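Local coordinates for possible substrate binding protein of ABC transporter system (Rhodopseudomonas palustris, PDB 3N0X) that probably binds branched-chain amino acids or related small solutes in the periplasm and delivers them to an ABC transporter, at residues I7-G12 with I76-S81; L28-E33 with T271-R276; S56-S61 with S82-L87. One frame throughout, in Å; residues are numbered along the deposited sequence.

Contact 1. Residues I7-G12 with I76-S81; sequences IALIYG and IAIGTS
Ile7 to Leu9 pair in register with Ile76 to Ile78 as neighbouring parallel strands, their axes 4.6 Å apart and inclined by 22°. The pairing lies in the middle of the sheet of an alpha/beta lobe of the periplasmic binding protein fold: strand 5-11 has strand 45-53 on its other edge, and the beta-alpha-beta crossover from strand 45-53 through helix 58-70 passes over strand 5-11 to reach strand 76-79. The ladder is made by Ala8 N to Ile76 O, Ile78 N to Ala8 O (2.8 Å) and Ile10 N to Ile78 O, so Ala8 and Ile78 each use both their N-H and their C=O.

Ile7, Leu9, Ile76 and Ile78 occupy one face, covered by helices 18-35 and 283-302. Ile78 carries most of it: its CD1 touches Ile7 CG2 at 3.8 Å, while its CG2 branch meets Leu9 CD1 at 4.1 Å. Ala8 and Ala77 set their methyls together on the other face, beneath helix 58-70. Gly79, having no side chain, lets Ile10 CB approach its CA to 4.2 Å.

Beyond the strand end the peptide before Thr80 is cis. Thr80 OG1, anti to the backbone N (chi1 -178°), lies 3.3 Å from Tyr11 CA, and its hydrogen bond goes to Asp54. Tyr11 carries its ring away from strand 76-79, and its OH bonds Glu25. Past the ladder a side chain joins the two segments: Gly12 N donates to Ser81 OG over 2.9 Å, almost straight at 172°.

Contact 2. Residues L28-E33 with T271-R276; sequences LMMGLE and TEHQKR
Met30, built as selenomethionine, and Glu33 on helix 18-35 face Glu272, His273 and Arg276 on helix 264-277. The two helix segments run at 125° to each other with axes 12.1 Å apart, a wide separation, spanned here by long side chains.

Met30 sends its CB toward the other helix. Its CG, anti to the carbonyl carbon (chi1 -72°), lies 4.0 Å from Arg276 NH1, the two chains sliding past each other in opposite directions. The selenium comes next, 4.0 Å from His273 CD2, meeting the imidazole obliquely. The chain then bends at chi3 (72°), which turns the terminal CE against Glu272 CB at 3.8 Å and close to the backbone N of His273. There CE also lies over one face of the Arg276 guanidinium, so an apolar methyl is flanked by charged chains through their carbon and flat parts.

Glu33, extended, meets the extended Arg276 tip to tip. The grip is end-on and bidentate: Arg276 NH1 donates to Glu33 OE1 and Arg276 NH2 to Glu33 OE2, both at 2.8 Å, each oxygen using its syn lone pair. Carboxylate and guanidinium are nearly coplanar, which would fix the rotation of both. In the modelled copy of Glu272, one of two, OE2 also accepts from Arg276 NE at 2.7 Å, on its anti side and tilted from the carboxylate plane, setting the guanidinium between two acids in that conformer.

Trp268, one turn before Glu272, touches Met30, Glu33 and Arg276, whereas His273 is tied by ND1 to the backbone of Ala279. Behind Met30, Leu28 and Leu32 pack on helix 283-302 and on strand 45-53, so helix 18-35 is sandwiched between the sheet and the peripheral helix 264-277.

Contact 3. Residues S56-S61 with S82-L87; sequences SKPDLS and SSAAAL
Ser82 and Ser56 touch CB to CB at 4.0 Å where two loops, each following a parallel strand of the same alpha/beta lobe, turn into helices 58-70 and 83-96. No direct hydrogen bond joins the segments; water does. One water accepts from Ser82 N and is 2.9 Å from Ser56 OG. A second donates to Ser56 O; its very short approach to Ser82 OG is doubtful.

Ser82 is also the N-cap of helix 83-96. Its OG, anti to the backbone N (chi1 160°), accepts from Ala85 N at 3.2 Å with an angle of 168°, satisfying an N-H of the first turn. The OG of Ser83 is hydrogen-bonded to Ala107 N. Ala84 offers the flank of the turn to the proline ring, Pro58 CG lying 4.0 Å from Ala84 C and 4.2 Å from Ala84 CB. At Ala85 the backbones come closest, CA to Pro58 CA at 4.0 Å, a close approach consistent with the small methyl of Ala85. That methyl packs against Ser61, whose OG lies 3.7 Å from Ala85 CB while hydrogen-bonded to Asp89 and Asp54.

Contacts 1 and 3 adjoin, their centres 11 Å apart, because strand 76-79 leads into helix 83-96 and strand 45-53, beside strand 5-11, leads into helix 58-70: Thr80 CG2 packs 3.6 Å from Ala85 CB, and Ile10 CG2 3.6 Å from Ser61 OG. Asp54 ties them further, bonding both Thr80 and Ser61. Contact 2 lies beyond the sheet face of Ile7, Leu9 and Ile78, opposite helix 58-70; its centre is 18 Å from that of contact 1, yet Leu28 CD1 reaches Ile78 CD1 at 3.6 Å. Contacts 2 and 3 are about 14 Å apart at their nearest atoms. In relatives the strand ends near contacts 1 and 3 border the ligand cleft, consistent with a similar placement here.

Contact 1. Residues I7-G12 with I76-S81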
ATOM      1  N   ILE A   7      19.384  -7.671  -9.831  1.00 17.23           N
ATOM      2  CA  ILE A   7      18.106  -7.531  -9.102  1.00 17.14           C
ATOM      3  C   ILE A   7      17.032  -8.293  -9.836  1.00 18.48           C
ATOM      4  O   ILE A   7      16.825  -8.093 -11.017  1.00 19.68           O
ATOM      5  CB  ILE A   7      17.678  -6.033  -9.018  1.00 17.11           C
ATOM      6  CG1 ILE A   7      18.767  -5.211  -8.345  1.00 18.33           C
ATOM      7  CG2 ILE A   7      16.335  -5.876  -8.277  1.00 16.28           C
ATOM      8  CD1 ILE A   7      18.565  -3.662  -8.463  1.00 19.58           C
ATOM      9  N   ALA A   8      16.370  -9.197  -9.123  1.00 16.64           N
ATOM     10  CA  ALA A   8      15.268  -9.940  -9.664  1.00 16.62           C
ATOM     11  C   ALA A   8      13.960  -9.260  -9.292  1.00 16.53           C
ATOM     12  O   ALA A   8      13.763  -8.913  -8.140  1.00 18.62           O
ATOM     13  CB  ALA A   8      15.268 -11.407  -9.123  1.00 18.88           C
ATOM     14  N   LEU A   9      13.087  -9.052 -10.274  1.00 14.59           N
ATOM     15  CA  LEU A   9      11.742  -8.603 -10.019  1.00 14.38           C
ATOM     16  C   LEU A   9      10.768  -9.739 -10.305  1.00 15.58           C
ATOM     17  O   LEU A   9      10.688 -10.244 -11.442  1.00 16.70           O
ATOM     18  CB  LEU A   9      11.370  -7.405 -10.910  1.00 14.52           C
ATOM     19  CG  LEU A   9       9.895  -6.977 -10.853  1.00 15.81           C
ATOM     20  CD1 LEU A   9       9.547  -6.432  -9.453  1.00 14.91           C
ATOM     21  CD2 LEU A   9       9.594  -5.949 -11.982  1.00 16.67           C
ATOM     22  N   ILE A  10      10.023 -10.155  -9.282  1.00 14.46           N
ATOM     23  CA  ILE A  10       9.005 -11.185  -9.433  1.00 15.06           C
ATOM     24  C   ILE A  10       7.710 -10.405  -9.464  1.00 15.54           C
ATOM     25  O   ILE A  10       7.465  -9.569  -8.607  1.00 14.66           O
ATOM     26  CB  ILE A  10       9.003 -12.149  -8.239  1.00 15.16           C
ATOM     27  CG1 ILE A  10      10.418 -12.613  -7.868  1.00 16.75           C
ATOM     28  CG2 ILE A  10       8.089 -13.374  -8.484  1.00 14.49           C
ATOM     29  CD1 ILE A  10      11.238 -13.231  -8.970  1.00 17.09           C
ATOM     30  N   TYR A  11       6.873 -10.670 -10.451  1.00 15.17           N
ATOM     31  CA  TYR A  11       5.640  -9.909 -10.667  1.00 15.15           C
ATOM     32  C   TYR A  11       4.622 -10.679 -11.493  1.00 15.37           C
ATOM     33  O   TYR A  11       4.985 -11.602 -12.228  1.00 16.52           O
ATOM     34  CB  TYR A  11       5.927  -8.549 -11.316  1.00 15.33           C
ATOM     35  CG  TYR A  11       6.492  -8.468 -12.736  1.00 15.10           C
ATOM     36  CD1 TYR A  11       7.179  -9.508 -13.360  1.00 17.27           C
ATOM     37  CD2 TYR A  11       6.405  -7.269 -13.412  1.00 16.05           C
ATOM     38  CE1 TYR A  11       7.679  -9.355 -14.635  1.00 18.60           C
ATOM     39  CE2 TYR A  11       6.904  -7.104 -14.668  1.00 16.33           C
ATOM     40  CZ  TYR A  11       7.567  -8.133 -15.274  1.00 19.84           C
ATOM     41  OH  TYR A  11       8.129  -7.970 -16.539  1.00 19.62           O
ATOM     42  N   GLY A  12       3.347 -10.306 -11.345  1.00 15.13           N
ATOM     43  CA  GLY A  12       2.288 -11.004 -12.048  1.00 16.87           C
ATOM     44  C   GLY A  12       2.051 -10.379 -13.405  1.00 17.97           C
ATOM     45  O   GLY A  12       0.965  -9.812 -13.666  1.00 18.21           O
ATOM     46  N   ILE A  76      19.485 -10.046  -4.929  1.00 18.51           N
ATOM     47  CA  ILE A  76      18.356  -9.597  -4.138  1.00 17.12           C
ATOM     48  C   ILE A  76      17.147  -9.660  -5.059  1.00 16.17           C
ATOM     49  O   ILE A  76      17.286  -9.632  -6.284  1.00 16.77           O
ATOM     50  CB  ILE A  76      18.629  -8.164  -3.586  1.00 17.28           C
ATOM     51  CG1 ILE A  76      17.576  -7.758  -2.546  1.00 17.81           C
ATOM     52  CG2 ILE A  76      18.748  -7.153  -4.708  1.00 18.62           C
ATOM     53  CD1 ILE A  76      18.058  -6.650  -1.593  1.00 21.20           C
ATOM     54  N   ALA A  77      15.968  -9.855  -4.475  1.00 15.66           N
ATOM     55  CA  ALA A  77      14.745  -9.897  -5.261  1.00 14.95           C
ATOM     56  C   ALA A  77      13.724  -8.951  -4.682  1.00 14.45           C
ATOM     57  O   ALA A  77      13.756  -8.621  -3.489  1.00 14.58           O
ATOM     58  CB  ALA A  77      14.165 -11.332  -5.280  1.00 15.76           C
ATOM     59  N   ILE A  78      12.825  -8.521  -5.564  1.00 13.44           N
ATOM     60  CA  ILE A  78      11.664  -7.693  -5.227  1.00 13.35           C
ATOM     61  C   ILE A  78      10.449  -8.392  -5.770  1.00 13.27           C
ATOM     62  O   ILE A  78      10.477  -8.847  -6.901  1.00 14.92           O
ATOM     63  CB  ILE A  78      11.777  -6.296  -5.910  1.00 13.99           C
ATOM     64  CG1 ILE A  78      13.055  -5.564  -5.486  1.00 14.36           C
ATOM     65  CG2 ILE A  78      10.531  -5.423  -5.624  1.00 12.94           C
ATOM     66  CD1 ILE A  78      13.425  -4.358  -6.420  1.00 14.36           C
ATOM     67  N   GLY A  79       9.389  -8.546  -4.966  1.00 13.45           N
ATOM     68  CA  GLY A  79       8.156  -9.150  -5.456  1.00 14.84           C
ATOM     69  C   GLY A  79       7.110  -9.231  -4.366  1.00 14.58           C
ATOM     70  O   GLY A  79       7.402  -8.896  -3.199  1.00 14.82           O
ATOM     71  N   THR A  80       5.874  -9.598  -4.675  1.00 13.92           N
ATOM     72  CA  THR A  80       5.322  -9.777  -6.011  1.00 13.59           C
ATOM     73  C   THR A  80       3.924  -9.169  -5.963  1.00 14.66           C
ATOM     74  O   THR A  80       3.535  -8.571  -4.935  1.00 14.29           O
ATOM     75  CB  THR A  80       5.309 -11.277  -6.445  1.00 15.30           C
ATOM     76  OG1 THR A  80       4.792 -11.378  -7.780  1.00 15.32           O
ATOM     77  CG2 THR A  80       4.511 -12.129  -5.514  1.00 16.54           C
ATOM     78  N   SER A  81       3.178  -9.254  -7.066  1.00 14.38           N
ATOM     79  CA  SER A  81       1.945  -8.489  -7.175  1.00 15.21           C
ATOM     80  C   SER A  81       0.850  -9.020  -6.257  1.00 14.99           C
ATOM     81  O   SER A  81       0.075  -8.265  -5.679  1.00 16.94           O
ATOM     82  CB  SER A  81       1.447  -8.462  -8.618  1.00 16.13           C
ATOM     83  OG  SER A  81       2.513  -8.259  -9.537  1.00 15.77           O
TER

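Contact 2. Residues L28-E33 with T271-R276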
ATOM      1  N   LEU A  28      10.206   0.625 -10.822  1.00 13.18           N
ATOM      2  CA  LEU A  28      11.527   0.084 -10.514  1.00 12.96           C
ATOM      3  C   LEU A  28      12.586   0.664 -11.488  1.00 11.60           C
ATOM      4  O   LEU A  28      13.650   1.139 -11.044  1.00 13.08           O
ATOM      5  CB  LEU A  28      11.510  -1.445 -10.607  1.00 13.72           C
ATOM      6  CG  LEU A  28      12.860  -2.143 -10.377  1.00 14.76           C
ATOM      7  CD1 LEU A  28      13.447  -1.847  -8.984  1.00 16.58           C
ATOM      8  CD2 LEU A  28      12.719  -3.681 -10.664  1.00 15.83           C
HETATM    9  N   MSE A  29      12.297   0.692 -12.783  1.00 12.49           N
HETATM   10  CA  MSE A  29      13.309   1.146 -13.737  1.00 13.48           C
HETATM   11  C   MSE A  29      13.550   2.624 -13.617  1.00 13.10           C
HETATM   12  O   MSE A  29      14.688   3.054 -13.675  1.00 14.20           O
HETATM   13  CB  MSE A  29      12.932   0.778 -15.167  1.00 14.77           C
HETATM   14  CG  MSE A  29      12.790  -0.713 -15.382  1.00 16.28           C
HETATM   15 SE   MSE A  29      14.172  -1.848 -14.621  0.75 19.23          SE
HETATM   16  CE  MSE A  29      15.598  -1.367 -15.777  1.00 20.85           C
HETATM   17  N   MSE A  30      12.490   3.397 -13.430  1.00 12.23           N
HETATM   18  CA  MSE A  30      12.624   4.854 -13.241  1.00 12.21           C
HETATM   19  C   MSE A  30      13.340   5.193 -11.935  1.00 12.02           C
HETATM   20  O   MSE A  30      14.125   6.149 -11.881  1.00 13.57           O
HETATM   21  CB  MSE A  30      11.251   5.536 -13.310  1.00 14.18           C
HETATM   22  CG  MSE A  30      10.737   5.554 -14.717  1.00 13.26           C
HETATM   23 SE   MSE A  30       9.072   6.514 -14.922  0.75 13.94          SE
HETATM   24  CE  MSE A  30       9.769   8.284 -14.696  1.00 17.93           C
ATOM     25  N   GLY A  31      13.081   4.424 -10.874  1.00 12.36           N
ATOM     26  CA  GLY A  31      13.788   4.629  -9.640  1.00 11.11           C
ATOM     27  C   GLY A  31      15.287   4.348  -9.703  1.00 11.95           C
ATOM     28  O   GLY A  31      16.095   5.080  -9.117  1.00 13.05           O
ATOM     29  N   LEU A  32      15.654   3.284 -10.430  1.00 12.01           N
ATOM     30  CA  LEU A  32      17.063   2.953 -10.600  1.00 11.51           C
ATOM     31  C   LEU A  32      17.750   4.025 -11.478  1.00 12.18           C
ATOM     32  O   LEU A  32      18.905   4.409 -11.243  1.00 13.61           O
ATOM     33  CB  LEU A  32      17.216   1.558 -11.215  1.00 11.94           C
ATOM     34  CG  LEU A  32      16.757   0.372 -10.348  1.00 12.66           C
ATOM     35  CD1 LEU A  32      16.773  -0.942 -11.149  1.00 14.36           C
ATOM     36  CD2 LEU A  32      17.672   0.224  -9.077  1.00 14.59           C
ATOM     37  N   GLU A  33      17.031   4.476 -12.497  1.00 12.78           N
ATOM     38  CA  GLU A  33      17.491   5.586 -13.333  1.00 13.59           C
ATOM     39  C   GLU A  33      17.757   6.840 -12.456  1.00 12.20           C
ATOM     40  O   GLU A  33      18.826   7.480 -12.511  1.00 14.13           O
ATOM     41  CB  GLU A  33      16.448   5.870 -14.418  1.00 14.03           C
ATOM     42  CG  GLU A  33      16.717   7.193 -15.163  1.00 14.53           C
ATOM     43  CD  GLU A  33      15.607   7.573 -16.128  1.00 17.27           C
ATOM     44  OE1 GLU A  33      14.623   6.799 -16.244  1.00 19.71           O
ATOM     45  OE2 GLU A  33      15.715   8.658 -16.764  1.00 19.89           O
ATOM     46  N   THR A 271       6.629  14.366 -13.515  1.00 13.99           N
ATOM     47  CA  THR A 271       6.900  15.076 -14.754  1.00 15.52           C
ATOM     48  C   THR A 271       7.376  14.151 -15.862  1.00 15.40           C
ATOM     49  O   THR A 271       6.880  14.184 -17.015  1.00 16.52           O
ATOM     50  CB  THR A 271       7.915  16.167 -14.500  1.00 17.74           C
ATOM     51  OG1 THR A 271       7.348  17.109 -13.580  1.00 21.53           O
ATOM     52  CG2 THR A 271       8.285  16.893 -15.801  1.00 20.50           C
ATOM     53  N   GLU A 272       8.303  13.264 -15.523  1.00 14.65           N
ATOM     54  CA  GLU A 272       8.868  12.384 -16.526  0.60 15.31           C
ATOM     55  C   GLU A 272       7.902  11.294 -16.940  1.00 15.51           C
ATOM     56  O   GLU A 272       7.876  10.883 -18.088  1.00 15.72           O
ATOM     57  CB  GLU A 272      10.175  11.798 -15.997  0.60 17.22           C
ATOM     58  CG  GLU A 272      11.033  11.227 -17.065  0.60 22.35           C
ATOM     59  CD  GLU A 272      11.449  12.225 -18.163  0.60 13.42           C
ATOM     60  OE1 GLU A 272      11.802  13.384 -17.855  0.60 29.80           O
ATOM     61  OE2 GLU A 272      11.432  11.816 -19.329  0.60 24.78           O
ATOM     62  N   HIS A 273       7.110  10.803 -15.990  1.00 14.73           N
ATOM     63  CA  HIS A 273       6.114   9.780 -16.296  1.00 14.19           C
ATOM     64  C   HIS A 273       5.090  10.359 -17.254  1.00 16.58           C
ATOM     65  O   HIS A 273       4.677   9.707 -18.219  1.00 15.62           O
ATOM     66  CB  HIS A 273       5.463   9.254 -15.012  1.00 13.62           C
ATOM     67  CG  HIS A 273       4.729   7.950 -15.173  1.00 13.99           C
ATOM     68  ND1 HIS A 273       3.465   7.871 -15.722  1.00 14.70           N
ATOM     69  CD2 HIS A 273       5.083   6.671 -14.859  1.00 13.18           C
ATOM     70  CE1 HIS A 273       3.063   6.609 -15.718  1.00 17.30           C
ATOM     71  NE2 HIS A 273       4.019   5.855 -15.201  1.00 15.70           N
ATOM     72  N   GLN A 274       4.701  11.602 -17.044  1.00 15.63           N
ATOM     73  CA  GLN A 274       3.715  12.226 -17.953  0.60 16.64           C
ATOM     74  C   GLN A 274       4.315  12.436 -19.325  1.00 17.04           C
ATOM     75  O   GLN A 274       3.641  12.207 -20.338  1.00 17.68           O
ATOM     76  CB  GLN A 274       3.164  13.546 -17.397  0.60 16.36           C
ATOM     77  CG  GLN A 274       1.908  14.065 -18.184  0.60 17.19           C
ATOM     78  CD  GLN A 274       0.633  13.307 -17.846  0.60 20.10           C
ATOM     79  OE1 GLN A 274       0.506  12.719 -16.771  0.60 19.63           O
ATOM     80  NE2 GLN A 274      -0.323  13.312 -18.787  0.60 18.91           N
ATOM     81  N   LYS A 275       5.583  12.837 -19.393  1.00 17.04           N
ATOM     82  CA  LYS A 275       6.256  13.054 -20.693  1.00 18.02           C
ATOM     83  C   LYS A 275       6.386  11.745 -21.495  1.00 18.69           C
ATOM     84  O   LYS A 275       6.163  11.729 -22.720  1.00 20.82           O
ATOM     85  CB  LYS A 275       7.644  13.647 -20.478  1.00 19.57           C
ATOM     86  CG  LYS A 275       8.436  13.843 -21.742  1.00 23.95           C
ATOM     87  CD  LYS A 275       9.763  14.519 -21.488  1.00 27.32           C
ATOM     88  CE  LYS A 275      10.569  14.662 -22.787  1.00 30.73           C
ATOM     89  NZ  LYS A 275      11.880  15.390 -22.513  1.00 32.65           N
ATOM     90  N   ARG A 276       6.744  10.652 -20.818  1.00 17.15           N
ATOM     91  CA  ARG A 276       6.991   9.374 -21.474  1.00 18.87           C
ATOM     92  C   ARG A 276       5.740   8.598 -21.853  1.00 19.77           C
ATOM     93  O   ARG A 276       5.730   7.909 -22.887  1.00 22.68           O
ATOM     94  CB  ARG A 276       7.896   8.503 -20.579  1.00 17.19           C
ATOM     95  CG  ARG A 276       9.261   9.105 -20.407  1.00 18.78           C
ATOM     96  CD  ARG A 276      10.163   8.335 -19.396  1.00 18.83           C
ATOM     97  NE  ARG A 276      11.353   9.148 -19.070  1.00 21.13           N
ATOM     98  CZ  ARG A 276      12.376   8.729 -18.319  1.00 21.22           C
ATOM     99  NH1 ARG A 276      12.405   7.498 -17.850  1.00 16.89           N
ATOM    100  NH2 ARG A 276      13.386   9.558 -18.069  1.00 21.24           N
TER

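Contact 3. Residues S56-S61 with S82-L87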
ATOM      1  N   SER A  56       0.728 -14.471 -11.053  1.00 17.57           N
ATOM      2  CA  SER A  56      -0.005 -14.412  -9.790  1.00 18.78           C
ATOM      3  C   SER A  56      -0.460 -15.806  -9.327  1.00 18.67           C
ATOM      4  O   SER A  56      -1.534 -15.945  -8.713  1.00 19.61           O
ATOM      5  CB  SER A  56      -1.158 -13.403  -9.876  1.00 18.67           C
ATOM      6  OG  SER A  56      -0.651 -12.097 -10.182  1.00 17.64           O
ATOM      7  N   LYS A  57       0.358 -16.817  -9.633  1.00 19.86           N
ATOM      8  CA  LYS A  57       0.125 -18.185  -9.164  0.50 19.36           C
ATOM      9  C   LYS A  57       1.220 -18.551  -8.151  1.00 18.79           C
ATOM     10  O   LYS A  57       2.404 -18.550  -8.476  1.00 20.50           O
ATOM     11  CB  LYS A  57       0.116 -19.168 -10.333  0.50 20.41           C
ATOM     12  CG  LYS A  57      -1.082 -18.990 -11.270  0.50 22.59           C
ATOM     13  CD  LYS A  57      -1.067 -20.026 -12.393  0.50 25.70           C
ATOM     14  CE  LYS A  57      -2.305 -19.902 -13.297  0.50 27.52           C
ATOM     15  NZ  LYS A  57      -2.210 -20.783 -14.500  0.50 28.90           N
ATOM     16  N   PRO A  58       0.825 -18.869  -6.910  1.00 18.90           N
ATOM     17  CA  PRO A  58       1.856 -19.072  -5.880  1.00 19.47           C
ATOM     18  C   PRO A  58       2.903 -20.124  -6.182  1.00 19.72           C
ATOM     19  O   PRO A  58       4.077 -19.896  -5.913  1.00 20.26           O
ATOM     20  CB  PRO A  58       1.023 -19.464  -4.646  1.00 19.91           C
ATOM     21  CG  PRO A  58      -0.211 -18.725  -4.821  1.00 21.11           C
ATOM     22  CD  PRO A  58      -0.513 -18.783  -6.303  1.00 21.18           C
ATOM     23  N   ASP A  59       2.512 -21.261  -6.764  1.00 21.20           N
ATOM     24  CA  ASP A  59       3.497 -22.313  -7.061  1.00 22.83           C
ATOM     25  C   ASP A  59       4.511 -21.848  -8.116  1.00 21.11           C
ATOM     26  O   ASP A  59       5.688 -22.189  -8.067  1.00 21.43           O
ATOM     27  CB  ASP A  59       2.806 -23.623  -7.512  1.00 26.27           C
ATOM     28  CG  ASP A  59       2.154 -24.379  -6.345  1.00 34.70           C
ATOM     29  OD1 ASP A  59       2.403 -24.027  -5.162  1.00 36.19           O
ATOM     30  OD2 ASP A  59       1.407 -25.360  -6.616  1.00 43.24           O
ATOM     31  N   LEU A  60       4.043 -21.078  -9.091  1.00 20.39           N
ATOM     32  CA  LEU A  60       4.923 -20.542 -10.106  1.00 19.86           C
ATOM     33  C   LEU A  60       5.828 -19.478  -9.490  1.00 18.61           C
ATOM     34  O   LEU A  60       6.988 -19.363  -9.883  1.00 19.98           O
ATOM     35  CB  LEU A  60       4.135 -19.973 -11.296  1.00 20.01           C
ATOM     36  CG  LEU A  60       3.313 -20.918 -12.180  1.00 25.07           C
ATOM     37  CD1 LEU A  60       2.852 -20.109 -13.430  1.00 24.15           C
ATOM     38  CD2 LEU A  60       4.090 -22.166 -12.565  1.00 28.17           C
ATOM     39  N   SER A  61       5.303 -18.710  -8.535  1.00 16.81           N
ATOM     40  CA  SER A  61       6.093 -17.668  -7.888  1.00 16.26           C
ATOM     41  C   SER A  61       7.282 -18.262  -7.127  1.00 17.20           C
ATOM     42  O   SER A  61       8.431 -17.806  -7.272  1.00 16.96           O
ATOM     43  CB  SER A  61       5.218 -16.831  -6.966  1.00 17.56           C
ATOM     44  OG  SER A  61       5.779 -15.543  -6.772  1.00 16.58           O
ATOM     45  N   SER A  82       0.767 -10.339  -6.158  1.00 13.87           N
ATOM     46  CA  SER A  82      -0.255 -11.035  -5.360  1.00 16.21           C
ATOM     47  C   SER A  82       0.252 -11.366  -3.970  1.00 15.96           C
ATOM     48  O   SER A  82       1.333 -11.934  -3.863  1.00 16.52           O
ATOM     49  CB  SER A  82      -0.635 -12.347  -6.068  1.00 18.60           C
ATOM     50  OG  SER A  82      -1.237 -13.272  -5.190  1.00 22.75           O
ATOM     51  N   SER A  83      -0.499 -10.999  -2.926  1.00 15.77           N
ATOM     52  CA  SER A  83      -0.124 -11.383  -1.558  1.00 16.41           C
ATOM     53  C   SER A  83      -0.020 -12.882  -1.354  1.00 16.16           C
ATOM     54  O   SER A  83       0.878 -13.347  -0.627  1.00 16.29           O
ATOM     55  CB  SER A  83      -1.088 -10.849  -0.516  1.00 17.48           C
ATOM     56  OG  SER A  83      -0.953  -9.455  -0.369  1.00 17.26           O
ATOM     57  N   ALA A  84      -0.932 -13.662  -1.942  1.00 15.99           N
ATOM     58  CA  ALA A  84      -0.831 -15.106  -1.816  1.00 16.53           C
ATOM     59  C   ALA A  84       0.460 -15.656  -2.422  1.00 15.82           C
ATOM     60  O   ALA A  84       1.108 -16.517  -1.816  1.00 18.00           O
ATOM     61  CB  ALA A  84      -2.095 -15.800  -2.430  1.00 17.11           C
ATOM     62  N   ALA A  85       0.871 -15.121  -3.569  1.00 15.67           N
ATOM     63  CA  ALA A  85       2.141 -15.517  -4.159  1.00 16.81           C
ATOM     64  C   ALA A  85       3.327 -15.065  -3.268  1.00 15.89           C
ATOM     65  O   ALA A  85       4.269 -15.809  -3.070  1.00 17.49           O
ATOM     66  CB  ALA A  85       2.296 -14.939  -5.612  1.00 18.16           C
ATOM     67  N   ALA A  86       3.282 -13.844  -2.757  1.00 15.69           N
ATOM     68  CA  ALA A  86       4.360 -13.340  -1.910  1.00 16.27           C
ATOM     69  C   ALA A  86       4.511 -14.182  -0.642  1.00 16.19           C
ATOM     70  O   ALA A  86       5.641 -14.505  -0.242  1.00 16.16           O
ATOM     71  CB  ALA A  86       4.129 -11.863  -1.578  1.00 15.21           C
ATOM     72  N   LEU A  87       3.394 -14.553  -0.022  1.00 16.92           N
ATOM     73  CA  LEU A  87       3.448 -15.384   1.194  1.00 18.04           C
ATOM     74  C   LEU A  87       4.093 -16.750   0.897  1.00 18.38           C
ATOM     75  O   LEU A  87       4.931 -17.243   1.681  1.00 17.79           O
ATOM     76  CB  LEU A  87       2.043 -15.557   1.766  1.00 17.17           C
ATOM     77  CG  LEU A  87       1.523 -14.389   2.563  1.00 16.33           C
ATOM     78  CD1 LEU A  87      -0.049 -14.345   2.549  1.00 20.87           C
ATOM     79  CD2 LEU A  87       2.163 -14.411   4.015  1.00 15.74           C
TER
HETATM   80  O   HOH W   1       1.757 -11.818  -8.605  1.00 15.03           O
HETATM   81  O   HOH W   2      -1.972 -15.428  -6.046  1.00 32.14           O